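Local coordinates for protein charybdin (Charybdis maritima, PDB 2B7U) that belongs to the ribosome-inactivating proteins of plants and has their mixed fold of helices packed with a beta sheet, at residues A[22-27]-A[176-181]; A[70-75]-A[89-94]; A[210-213]-A[217-220]; A[228-233]-A[237-242]. All coordinates share one frame; numbering follows the deposited sequence.

Contact 1: A[22-27]-A[176-181]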
# COMPACT_ATOMS: atom_id res chain seq x y z
N GLN A 22 -10.61 8.48 13.74
CA GLN A 22 -11.76 8.63 12.87
C GLN A 22 -11.41 9.29 11.54
O GLN A 22 -11.82 8.81 10.47
CB GLN A 22 -12.86 9.43 13.57
CG GLN A 22 -13.76 8.62 14.49
CD GLN A 22 -13.03 7.59 15.33
OE1 GLN A 22 -12.16 7.95 16.12
NE2 GLN A 22 -13.40 6.32 15.17
N THR A 23 -10.62 10.36 11.56
CA THR A 23 -10.30 11.04 10.29
C THR A 23 -9.30 10.25 9.42
O THR A 23 -9.33 10.34 8.20
CB THR A 23 -9.85 12.48 10.51
OG1 THR A 23 -8.66 12.50 11.31
CG2 THR A 23 -10.96 13.27 11.17
N TYR A 24 -8.43 9.48 10.06
CA TYR A 24 -7.56 8.55 9.35
C TYR A 24 -8.43 7.48 8.68
O TYR A 24 -8.25 7.20 7.50
CB TYR A 24 -6.60 7.91 10.34
CG TYR A 24 -5.83 6.73 9.80
CD1 TYR A 24 -4.73 6.92 8.95
CD2 TYR A 24 -6.15 5.45 10.18
CE1 TYR A 24 -4.01 5.84 8.46
CE2 TYR A 24 -5.41 4.36 9.70
CZ TYR A 24 -4.34 4.56 8.88
OH TYR A 24 -3.68 3.44 8.45
N THR A 25 -9.36 6.88 9.42
CA THR A 25 -10.24 5.88 8.84
C THR A 25 -11.02 6.44 7.64
O THR A 25 -11.16 5.77 6.60
CB THR A 25 -11.18 5.33 9.91
OG1 THR A 25 -10.39 4.64 10.90
CG2 THR A 25 -12.19 4.38 9.29
N ASP A 26 -11.56 7.64 7.80
CA ASP A 26 -12.27 8.32 6.72
C ASP A 26 -11.38 8.46 5.48
O ASP A 26 -11.79 8.24 4.35
CB ASP A 26 -12.74 9.73 7.12
CG ASP A 26 -13.75 9.77 8.29
OD1 ASP A 26 -13.85 10.86 8.91
OD2 ASP A 26 -14.45 8.77 8.57
N PHE A 27 -10.13 8.86 5.70
CA PHE A 27 -9.21 9.04 4.60
C PHE A 27 -8.95 7.75 3.84
O PHE A 27 -8.96 7.71 2.62
CB PHE A 27 -7.89 9.62 5.13
CG PHE A 27 -6.92 9.95 4.04
CD1 PHE A 27 -6.99 11.15 3.36
CD2 PHE A 27 -5.93 9.05 3.70
CE1 PHE A 27 -6.10 11.44 2.35
CE2 PHE A 27 -5.03 9.34 2.71
CZ PHE A 27 -5.11 10.55 2.03
N ASN A 176 -7.81 -0.79 10.78
CA ASN A 176 -8.39 -0.72 12.15
C ASN A 176 -7.30 -0.61 13.19
O ASN A 176 -7.39 0.22 14.13
CB ASN A 176 -9.27 -1.94 12.45
CG ASN A 176 -10.59 -1.92 11.72
OD1 ASN A 176 -11.01 -0.88 11.22
ND2 ASN A 176 -11.27 -3.07 11.68
N HIS A 177 -6.27 -1.44 13.05
CA HIS A 177 -5.22 -1.49 14.04
C HIS A 177 -4.53 -0.15 14.16
O HIS A 177 -4.25 0.34 15.27
CB HIS A 177 -4.18 -2.55 13.68
CG HIS A 177 -3.05 -2.61 14.66
ND1 HIS A 177 -3.19 -3.16 15.91
CD2 HIS A 177 -1.78 -2.17 14.57
CE1 HIS A 177 -2.04 -3.06 16.56
NE2 HIS A 177 -1.17 -2.47 15.77
N PHE A 178 -4.25 0.47 13.02
CA PHE A 178 -3.54 1.74 13.05
C PHE A 178 -4.45 2.86 13.53
O PHE A 178 -3.97 3.79 14.20
CB PHE A 178 -2.92 2.06 11.68
CG PHE A 178 -1.78 1.17 11.30
CD1 PHE A 178 -0.88 0.68 12.24
CD2 PHE A 178 -1.57 0.84 9.96
CE1 PHE A 178 0.20 -0.13 11.86
CE2 PHE A 178 -0.49 0.06 9.60
CZ PHE A 178 0.39 -0.43 10.53
N ALA A 179 -5.74 2.77 13.26
CA ALA A 179 -6.71 3.79 13.67
C ALA A 179 -6.88 3.79 15.18
O ALA A 179 -6.89 4.86 15.83
CB ALA A 179 -8.06 3.56 12.98
N PHE A 180 -6.96 2.60 15.75
CA PHE A 180 -7.32 2.43 17.16
C PHE A 180 -6.17 2.87 18.06
O PHE A 180 -6.39 3.24 19.21
CB PHE A 180 -7.71 0.97 17.44
CG PHE A 180 -8.94 0.47 16.69
CD1 PHE A 180 -9.76 1.32 15.95
CD2 PHE A 180 -9.31 -0.87 16.77
CE1 PHE A 180 -10.89 0.85 15.30
CE2 PHE A 180 -10.45 -1.35 16.12
CZ PHE A 180 -11.23 -0.49 15.39
N ASN A 181 -4.95 2.84 17.52
CA ASN A 181 -3.71 3.07 18.27
C ASN A 181 -3.02 4.38 17.89
O ASN A 181 -1.94 4.72 18.40
CB ASN A 181 -2.76 1.89 18.05
CG ASN A 181 -3.20 0.63 18.79
OD1 ASN A 181 -3.15 0.57 20.02
ND2 ASN A 181 -3.63 -0.38 18.05

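Contact 2: A[70-75]-A[89-94]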
# COMPACT_ATOMS: atom_id res chain seq x y z
N THR A 70 5.35 14.41 -1.06
CA THR A 70 4.39 13.78 -1.94
C THR A 70 4.97 12.44 -2.35
O THR A 70 6.11 12.38 -2.81
CB THR A 70 4.12 14.61 -3.19
OG1 THR A 70 3.65 15.91 -2.79
CG2 THR A 70 3.06 13.93 -4.05
N VAL A 71 4.17 11.39 -2.20
CA VAL A 71 4.58 10.04 -2.57
C VAL A 71 3.79 9.61 -3.80
O VAL A 71 2.58 9.81 -3.87
CB VAL A 71 4.36 9.04 -1.41
CG1 VAL A 71 4.88 7.70 -1.77
CG2 VAL A 71 5.08 9.57 -0.14
N ARG A 72 4.47 9.01 -4.77
CA ARG A 72 3.81 8.53 -6.00
C ARG A 72 3.71 7.02 -5.91
O ARG A 72 4.68 6.35 -5.63
CB ARG A 72 4.60 8.92 -7.21
CG ARG A 72 3.88 8.70 -8.49
CD ARG A 72 4.34 9.66 -9.58
NE ARG A 72 3.99 11.06 -9.30
CZ ARG A 72 4.39 12.08 -10.04
NH1 ARG A 72 5.18 11.88 -11.10
NH2 ARG A 72 4.02 13.32 -9.73
N ILE A 73 2.49 6.52 -6.09
CA ILE A 73 2.17 5.11 -5.86
C ILE A 73 1.48 4.53 -7.10
O ILE A 73 0.63 5.17 -7.69
CB ILE A 73 1.24 5.01 -4.63
CG1 ILE A 73 1.95 5.60 -3.40
CG2 ILE A 73 0.84 3.57 -4.36
CD1 ILE A 73 1.10 5.76 -2.17
N HIS A 74 1.79 3.27 -7.43
CA HIS A 74 1.10 2.57 -8.50
C HIS A 74 -0.38 2.31 -8.17
O HIS A 74 -0.70 1.82 -7.08
CB HIS A 74 1.76 1.23 -8.78
CG HIS A 74 3.10 1.34 -9.39
ND1 HIS A 74 3.29 1.40 -10.76
CD2 HIS A 74 4.34 1.39 -8.84
CE1 HIS A 74 4.58 1.49 -11.01
NE2 HIS A 74 5.24 1.47 -9.86
N ARG A 75 -1.26 2.62 -9.12
CA ARG A 75 -2.69 2.52 -8.88
C ARG A 75 -3.18 1.10 -9.02
O ARG A 75 -4.25 0.77 -8.49
CB ARG A 75 -3.47 3.45 -9.81
CG ARG A 75 -4.90 3.55 -9.38
CD ARG A 75 -5.75 4.44 -10.24
NE ARG A 75 -7.17 4.20 -9.98
CZ ARG A 75 -8.14 4.91 -10.52
NH1 ARG A 75 -9.41 4.62 -10.24
NH2 ARG A 75 -7.85 5.92 -11.33
N GLY A 89 12.12 20.23 -4.83
CA GLY A 89 11.12 19.42 -5.54
C GLY A 89 11.74 18.24 -6.26
O GLY A 89 11.17 17.74 -7.23
N LYS A 90 12.90 17.79 -5.79
CA LYS A 90 13.63 16.67 -6.37
C LYS A 90 12.85 15.39 -6.12
O LYS A 90 12.42 15.16 -5.01
CB LYS A 90 15.01 16.56 -5.73
CG LYS A 90 15.79 15.32 -6.09
CD LYS A 90 17.09 15.28 -5.31
CE LYS A 90 18.04 14.24 -5.83
NZ LYS A 90 17.88 12.96 -5.12
N TRP A 91 12.67 14.60 -7.18
CA TRP A 91 12.03 13.28 -7.10
C TRP A 91 13.06 12.18 -6.91
O TRP A 91 14.08 12.16 -7.61
CB TRP A 91 11.22 13.00 -8.36
CG TRP A 91 9.93 13.70 -8.35
CD1 TRP A 91 9.63 14.88 -8.95
CD2 TRP A 91 8.72 13.26 -7.71
NE1 TRP A 91 8.32 15.20 -8.73
CE2 TRP A 91 7.73 14.23 -7.97
CE3 TRP A 91 8.37 12.14 -6.95
CZ2 TRP A 91 6.41 14.11 -7.49
CZ3 TRP A 91 7.08 12.04 -6.46
CH2 TRP A 91 6.11 13.02 -6.73
N LEU A 92 12.79 11.30 -5.95
CA LEU A 92 13.55 10.09 -5.72
C LEU A 92 12.66 8.93 -6.11
O LEU A 92 11.48 8.94 -5.80
CB LEU A 92 13.89 9.93 -4.24
CG LEU A 92 14.95 10.84 -3.61
CD1 LEU A 92 16.25 10.69 -4.36
CD2 LEU A 92 14.48 12.26 -3.53
N GLU A 93 13.24 7.93 -6.76
CA GLU A 93 12.48 6.80 -7.26
C GLU A 93 13.08 5.47 -6.80
O GLU A 93 14.30 5.28 -6.88
CB GLU A 93 12.44 6.88 -8.81
CG GLU A 93 11.77 5.72 -9.47
CD GLU A 93 11.56 5.90 -10.96
OE1 GLU A 93 11.27 4.87 -11.61
OE2 GLU A 93 11.68 7.04 -11.47
N LEU A 94 12.22 4.56 -6.36
CA LEU A 94 12.62 3.24 -5.89
C LEU A 94 12.90 2.34 -7.08
O LEU A 94 12.24 2.42 -8.11
CB LEU A 94 11.53 2.62 -5.01
CG LEU A 94 11.42 3.26 -3.61
CD1 LEU A 94 10.67 4.58 -3.62
CD2 LEU A 94 10.74 2.31 -2.61

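Contact 3: A[210-213]-A[217-220]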
# COMPACT_ATOMS: atom_id res chain seq x y z
N LEU A 210 -10.80 -13.27 -7.00
CA LEU A 210 -11.30 -12.97 -8.34
C LEU A 210 -11.41 -14.23 -9.20
O LEU A 210 -12.33 -14.34 -10.00
CB LEU A 210 -10.42 -11.94 -9.03
CG LEU A 210 -10.45 -10.57 -8.39
CD1 LEU A 210 -9.69 -9.59 -9.26
CD2 LEU A 210 -11.88 -10.08 -8.17
N LYS A 211 -10.48 -15.17 -9.05
CA LYS A 211 -10.58 -16.40 -9.84
C LYS A 211 -11.80 -17.19 -9.38
O LYS A 211 -12.50 -17.81 -10.22
CB LYS A 211 -9.27 -17.20 -9.81
CG LYS A 211 -9.13 -18.15 -10.98
CD LYS A 211 -8.79 -17.48 -12.27
CE LYS A 211 -8.63 -18.51 -13.38
NZ LYS A 211 -8.34 -17.89 -14.68
N SER A 212 -12.10 -17.21 -8.08
CA SER A 212 -13.31 -17.86 -7.57
C SER A 212 -14.57 -17.24 -8.19
O SER A 212 -15.50 -17.97 -8.56
CB SER A 212 -13.39 -17.79 -6.05
OG SER A 212 -12.43 -18.66 -5.49
N ASN A 213 -14.61 -15.92 -8.31
CA ASN A 213 -15.78 -15.23 -8.86
C ASN A 213 -15.95 -15.49 -10.35
O ASN A 213 -17.06 -15.53 -10.85
CB ASN A 213 -15.67 -13.73 -8.59
CG ASN A 213 -16.98 -12.96 -8.84
OD1 ASN A 213 -17.99 -13.21 -8.21
ND2 ASN A 213 -16.91 -11.96 -9.70
N CYS A 217 -14.52 -23.63 -12.44
CA CYS A 217 -13.63 -24.76 -12.27
C CYS A 217 -12.51 -24.51 -11.27
O CYS A 217 -11.77 -25.44 -10.94
CB CYS A 217 -13.03 -25.15 -13.61
SG CYS A 217 -14.36 -25.75 -14.77
N TYR A 218 -12.37 -23.29 -10.78
CA TYR A 218 -11.32 -22.98 -9.82
C TYR A 218 -11.71 -23.55 -8.46
O TYR A 218 -12.85 -23.43 -8.03
CB TYR A 218 -11.12 -21.47 -9.73
CG TYR A 218 -10.07 -21.07 -8.70
CD1 TYR A 218 -8.72 -21.20 -8.98
CD2 TYR A 218 -10.46 -20.62 -7.45
CE1 TYR A 218 -7.76 -20.84 -8.03
CE2 TYR A 218 -9.52 -20.27 -6.49
CZ TYR A 218 -8.18 -20.40 -6.78
OH TYR A 218 -7.24 -20.05 -5.81
N LYS A 219 -10.77 -24.19 -7.79
CA LYS A 219 -11.05 -24.75 -6.47
C LYS A 219 -10.41 -23.91 -5.37
O LYS A 219 -9.18 -23.76 -5.30
CB LYS A 219 -10.63 -26.22 -6.43
CG LYS A 219 -11.48 -27.08 -7.40
CD LYS A 219 -13.01 -27.01 -7.07
CE LYS A 219 -13.94 -27.06 -8.30
NZ LYS A 219 -14.54 -25.72 -8.70
N PHE A 220 -11.26 -23.28 -4.56
CA PHE A 220 -10.79 -22.46 -3.44
C PHE A 220 -10.30 -23.38 -2.35
O PHE A 220 -11.00 -24.31 -1.93
CB PHE A 220 -11.88 -21.56 -2.88
CG PHE A 220 -11.41 -20.64 -1.78
CD1 PHE A 220 -10.88 -19.40 -2.09
CD2 PHE A 220 -11.48 -21.03 -0.44
CE1 PHE A 220 -10.45 -18.55 -1.07
CE2 PHE A 220 -11.04 -20.19 0.56
CZ PHE A 220 -10.51 -18.97 0.25

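Contact 4: A[228-233]-A[237-242]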
# COMPACT_ATOMS: atom_id res chain seq x y z
N LYS A 228 -7.19 -19.02 12.54
CA LYS A 228 -8.56 -19.42 12.22
C LYS A 228 -8.63 -19.89 10.78
O LYS A 228 -7.98 -19.30 9.91
CB LYS A 228 -9.50 -18.23 12.36
CG LYS A 228 -9.59 -17.64 13.73
CD LYS A 228 -10.35 -16.29 13.72
CE LYS A 228 -11.62 -16.27 12.82
NZ LYS A 228 -11.47 -15.60 11.46
N ILE A 229 -9.44 -20.90 10.51
CA ILE A 229 -9.59 -21.42 9.16
C ILE A 229 -10.65 -20.62 8.40
O ILE A 229 -11.77 -20.42 8.88
CB ILE A 229 -9.85 -22.95 9.16
CG1 ILE A 229 -8.67 -23.65 9.83
CG2 ILE A 229 -10.04 -23.45 7.75
CD1 ILE A 229 -8.88 -25.12 10.19
N ILE A 230 -10.26 -20.14 7.22
CA ILE A 230 -11.11 -19.34 6.33
C ILE A 230 -11.48 -20.23 5.15
O ILE A 230 -10.65 -20.52 4.29
CB ILE A 230 -10.35 -18.10 5.84
CG1 ILE A 230 -9.65 -17.39 7.01
CG2 ILE A 230 -11.29 -17.17 5.07
CD1 ILE A 230 -10.53 -16.95 8.14
N LYS A 231 -12.73 -20.67 5.13
CA LYS A 231 -13.15 -21.79 4.31
C LYS A 231 -13.63 -21.43 2.93
O LYS A 231 -13.63 -22.30 2.04
CB LYS A 231 -14.25 -22.59 5.03
CG LYS A 231 -13.70 -23.50 6.13
CD LYS A 231 -14.69 -24.62 6.49
CE LYS A 231 -14.98 -25.62 5.33
NZ LYS A 231 -13.76 -26.35 4.79
N THR A 232 -14.03 -20.18 2.73
CA THR A 232 -14.56 -19.74 1.44
C THR A 232 -13.98 -18.40 0.98
O THR A 232 -13.46 -17.61 1.79
CB THR A 232 -16.09 -19.57 1.50
OG1 THR A 232 -16.39 -18.44 2.32
CG2 THR A 232 -16.76 -20.81 2.09
N ALA A 233 -14.09 -18.14 -0.33
CA ALA A 233 -13.66 -16.87 -0.92
C ALA A 233 -14.46 -15.69 -0.37
O ALA A 233 -13.90 -14.61 -0.20
CB ALA A 233 -13.76 -16.92 -2.43
N LEU A 237 -12.66 -12.54 1.41
CA LEU A 237 -12.88 -11.18 0.90
C LEU A 237 -13.14 -10.16 2.03
O LEU A 237 -12.78 -9.00 1.92
CB LEU A 237 -14.02 -11.18 -0.13
CG LEU A 237 -14.34 -9.82 -0.77
CD1 LEU A 237 -13.11 -9.21 -1.45
CD2 LEU A 237 -15.52 -9.97 -1.74
N ASN A 238 -13.75 -10.63 3.12
CA ASN A 238 -14.05 -9.78 4.28
C ASN A 238 -12.80 -9.17 4.89
O ASN A 238 -12.87 -8.09 5.53
CB ASN A 238 -14.77 -10.60 5.35
CG ASN A 238 -16.25 -10.87 5.04
OD1 ASN A 238 -16.85 -11.74 5.68
ND2 ASN A 238 -16.84 -10.14 4.08
N PHE A 239 -11.65 -9.80 4.70
CA PHE A 239 -10.37 -9.24 5.18
C PHE A 239 -9.84 -8.10 4.31
O PHE A 239 -9.05 -7.29 4.80
CB PHE A 239 -9.29 -10.33 5.25
CG PHE A 239 -9.51 -11.32 6.35
CD1 PHE A 239 -10.38 -12.39 6.17
CD2 PHE A 239 -8.86 -11.17 7.58
CE1 PHE A 239 -10.60 -13.32 7.19
CE2 PHE A 239 -9.07 -12.11 8.60
CZ PHE A 239 -9.95 -13.18 8.39
N LEU A 240 -10.22 -8.05 3.04
CA LEU A 240 -9.61 -7.10 2.12
C LEU A 240 -10.38 -5.81 2.01
O LEU A 240 -11.60 -5.78 1.95
CB LEU A 240 -9.46 -7.69 0.71
CG LEU A 240 -8.22 -8.57 0.51
CD1 LEU A 240 -8.29 -9.85 1.33
CD2 LEU A 240 -7.92 -8.91 -0.95
N GLY A 241 -9.67 -4.71 2.04
CA GLY A 241 -10.21 -3.41 1.76
C GLY A 241 -10.32 -3.06 0.30
O GLY A 241 -11.13 -2.22 -0.11
N ILE A 242 -9.44 -3.66 -0.50
CA ILE A 242 -9.39 -3.46 -1.94
C ILE A 242 -8.65 -4.68 -2.53
O ILE A 242 -7.82 -5.29 -1.85
CB ILE A 242 -8.77 -2.06 -2.31
CG1 ILE A 242 -9.04 -1.71 -3.78
CG2 ILE A 242 -7.30 -2.02 -1.97
CD1 ILE A 242 -9.04 -0.25 -4.03

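Contact 1: A[22-27]-A[176-181]
Tyr-24 OH sits between a polar partner and an aromatic neighbour. It is hydrogen-bonded to the backbone O of Met-164 on helix 151-170, and across the contact it lies 3.6 Å from Phe-178 CB. Seen from the Phe-178 ring, the hydroxyl stands at the edge, near the ring plane, with OH 3.7 Å from Phe-178 CD2. With chi1 at 169° the Tyr-24 CG lies opposite the backbone N, and the ring swings across toward helix 172-180. There the CD2-CE2 side of the ring does the touching: Tyr-24 CE2 is 3.9 Å from Phe-178 CB, and the methyl of Ala-179 abuts the ring edge near its plane, with CD2 to CB also 3.9 Å. Phe-178 itself turns its ring onward to meet that of Tyr-133. The shortest approach is Thr-25 OG1 to Ala-179 CB at 3.3 Å, a van der Waals touch, because the partner is a methyl; the hydroxyl's own hydrogen bond goes to the carbonyl O of Gly-21, one turn earlier in its helix. The two helices run nearly antiparallel, at 152°, with their axes 9.1 Å apart, and the short Ala-179 side chain probably allows its CA to come within 6.3 Å of Thr-25 CA. Segments 22-27 and 176-181, far apart in sequence, thus meet through the Ala-179 methyl, the Phe-178 methylene, the flank and hydroxyl of Tyr-24 and the hydroxyl of Thr-25. Contacts between them are van der Waals only, while the two hydroxyls are satisfied by carbonyls outside the pair of segments; Tyr-24 thereby also ties helix 21-35 to helix 151-170.

Contact 2: A[70-75]-A[89-94]
Arg-72 lays its guanidinium over one face of the Trp-91 indole, and here the contact is tightest, with NH2 3.4 Å from Trp-91 CZ2. The interaction is an off-centre cation-pi contact: Arg-72 CZ lies 4.3 Å from the centroid of the six-membered ring and 31° off its normal. The two planes are tilted by 42°, so the guanidinium leans on the CZ2-CH2 rim rather than stacking flat. A bend at chi3 (-67°) of the otherwise extended arginine chain turns the charged group over the ring. Arg-72 NE forms a salt bridge with Asp-59 on strand 56-64, which probably helps hold the guanidinium in this tilt. Away from the guanidinium the packing is looser: toward the CZ3 side of the indole Arg-72 CB stands 4.1 Å from Trp-91 CZ3, and the Thr-70 methyl CG2 comes only to 4.2 Å from Trp-91 CH2. The carbonyl O of Thr-70 approaches obliquely, 3.8 Å from Trp-91 CZ3. Burial runs the other way: Thr-70 is buried, whereas the closely packed Arg-72 and Trp-91 both keep some exposure to solvent. The backbones stay well apart, with Thr-70 CA 9.2 Å from Trp-91 CA, because strand 80-84 runs between them; its Gln-84 pairs with the backbone of Thr-70 and touches the Trp-91 side chain. Strands 67-74 and 91-93 are therefore next-but-one neighbours, their side chains meeting over the intervening strand. That is cross-strand packing on one face of the antiparallel meander formed by strands 56-64, 67-74, 80-84 and 91-93 within the six-stranded mixed sheet of this family.

Contact 3: A[210-213]-A[217-220]
After helix 202-214 the chain doubles back in an extended course through Tyr-218, Lys-219 and Phe-220, bringing Tyr-218 CA to 5.9 Å from Ser-212 CA on the helix's last turns. The Tyr-218 ring is met by two consecutive helix residues from different directions. Lys-211 covers a face: its CB stands over the ring centre as a CH-pi contact, 4.1 Å from the centroid and 10° off the normal, and Lys-211 CG comes 3.7 Å from Tyr-218 CD1. Past CG the lysine bends at chi2 (75°) and leads its charge away from the ring to the backbone O of Asp-248, so only the aliphatic base packs on the tyrosine. Ser-212 OG comes in at the ring edge, near the plane, 3.4 Å from Tyr-218 CD2. The same oxygen lies 3.8 Å from Phe-220 CD1, and it is hydrogen-bonded to the carbonyl O of Met-208 one turn back. On the loop, Lys-219 NZ bonds to Tyr-218 O at 2.9 Å, approaching from well above the carbonyl plane. Next door, Cys-217 forms a disulfide with Cys-254 and fastens this loop to the C-terminal tail. Across the contact, then, the tyrosine packs on the helix through van der Waals and CH-pi contacts, which probably help keep it there, and the polar tips of Lys-211 and Ser-212 are satisfied by backbone carbonyls instead of by the loop they touch.

Contact 4: A[228-233]-A[237-242]
Ile-230 points its CB toward segment 237-242, and the longer branch carries the contact with Phe-239: CG1 lies 4.2 Å from Phe-239 CE1, and the terminal CD1 closes to 3.8 Å from both Phe-239 CE1 and Phe-239 CZ. The two side chains come from opposite directions, the methyl meeting the CE1-CZ bond of the ring obliquely. Lys-228, two residues earlier on the strand, folds through bends at chi3 (42°) and chi4 until its NZ stands at the ring edge, near the plane, 4.2 Å from Phe-239 CZ; outside the two segments, NZ forms a salt bridge with O3S of a bound MES. At the other end the backbone takes over. Leu-237 N donates to Ala-233 O at 2.9 Å in one helical turn, and the side chain of Thr-232 caps the start of that helix as its N-cap. From Leu-237 to Leu-240 a type I turn then carries Phe-239 back to face the strand. Phe-239 also touches Ile-225, the residue Ile-230 packs on in the partner strand 223-225. The whole is a beta hairpin, 223-225 with 228-230, followed by a short N-capped helix whose exit turn folds an aromatic ring back over the hairpin.

Contacts 3 and 4 adjoin, their centres 14 Å apart: Ser-212 CB is 3.7 Å from Ala-233 CB, and Phe-220 CE2 is 3.5 Å from the carbonyl C of Thr-232, so the loop after helix 202-214 packs on the start of helix 233-237. Contact 2 lies on the opposite side of the chain's centre, its centre 31 Å from that of contact 4 and 35 Å from that of contact 3. Contact 1 joins two helices 24 Å, centre to centre, from contact 2, whose sheet segments fall between 22-27 and 176-181 in sequence. The Lys-228 side chain of contact 4 lies about 3 Å from the bound MES; the centres of contacts 1 and 4 are 21 Å apart.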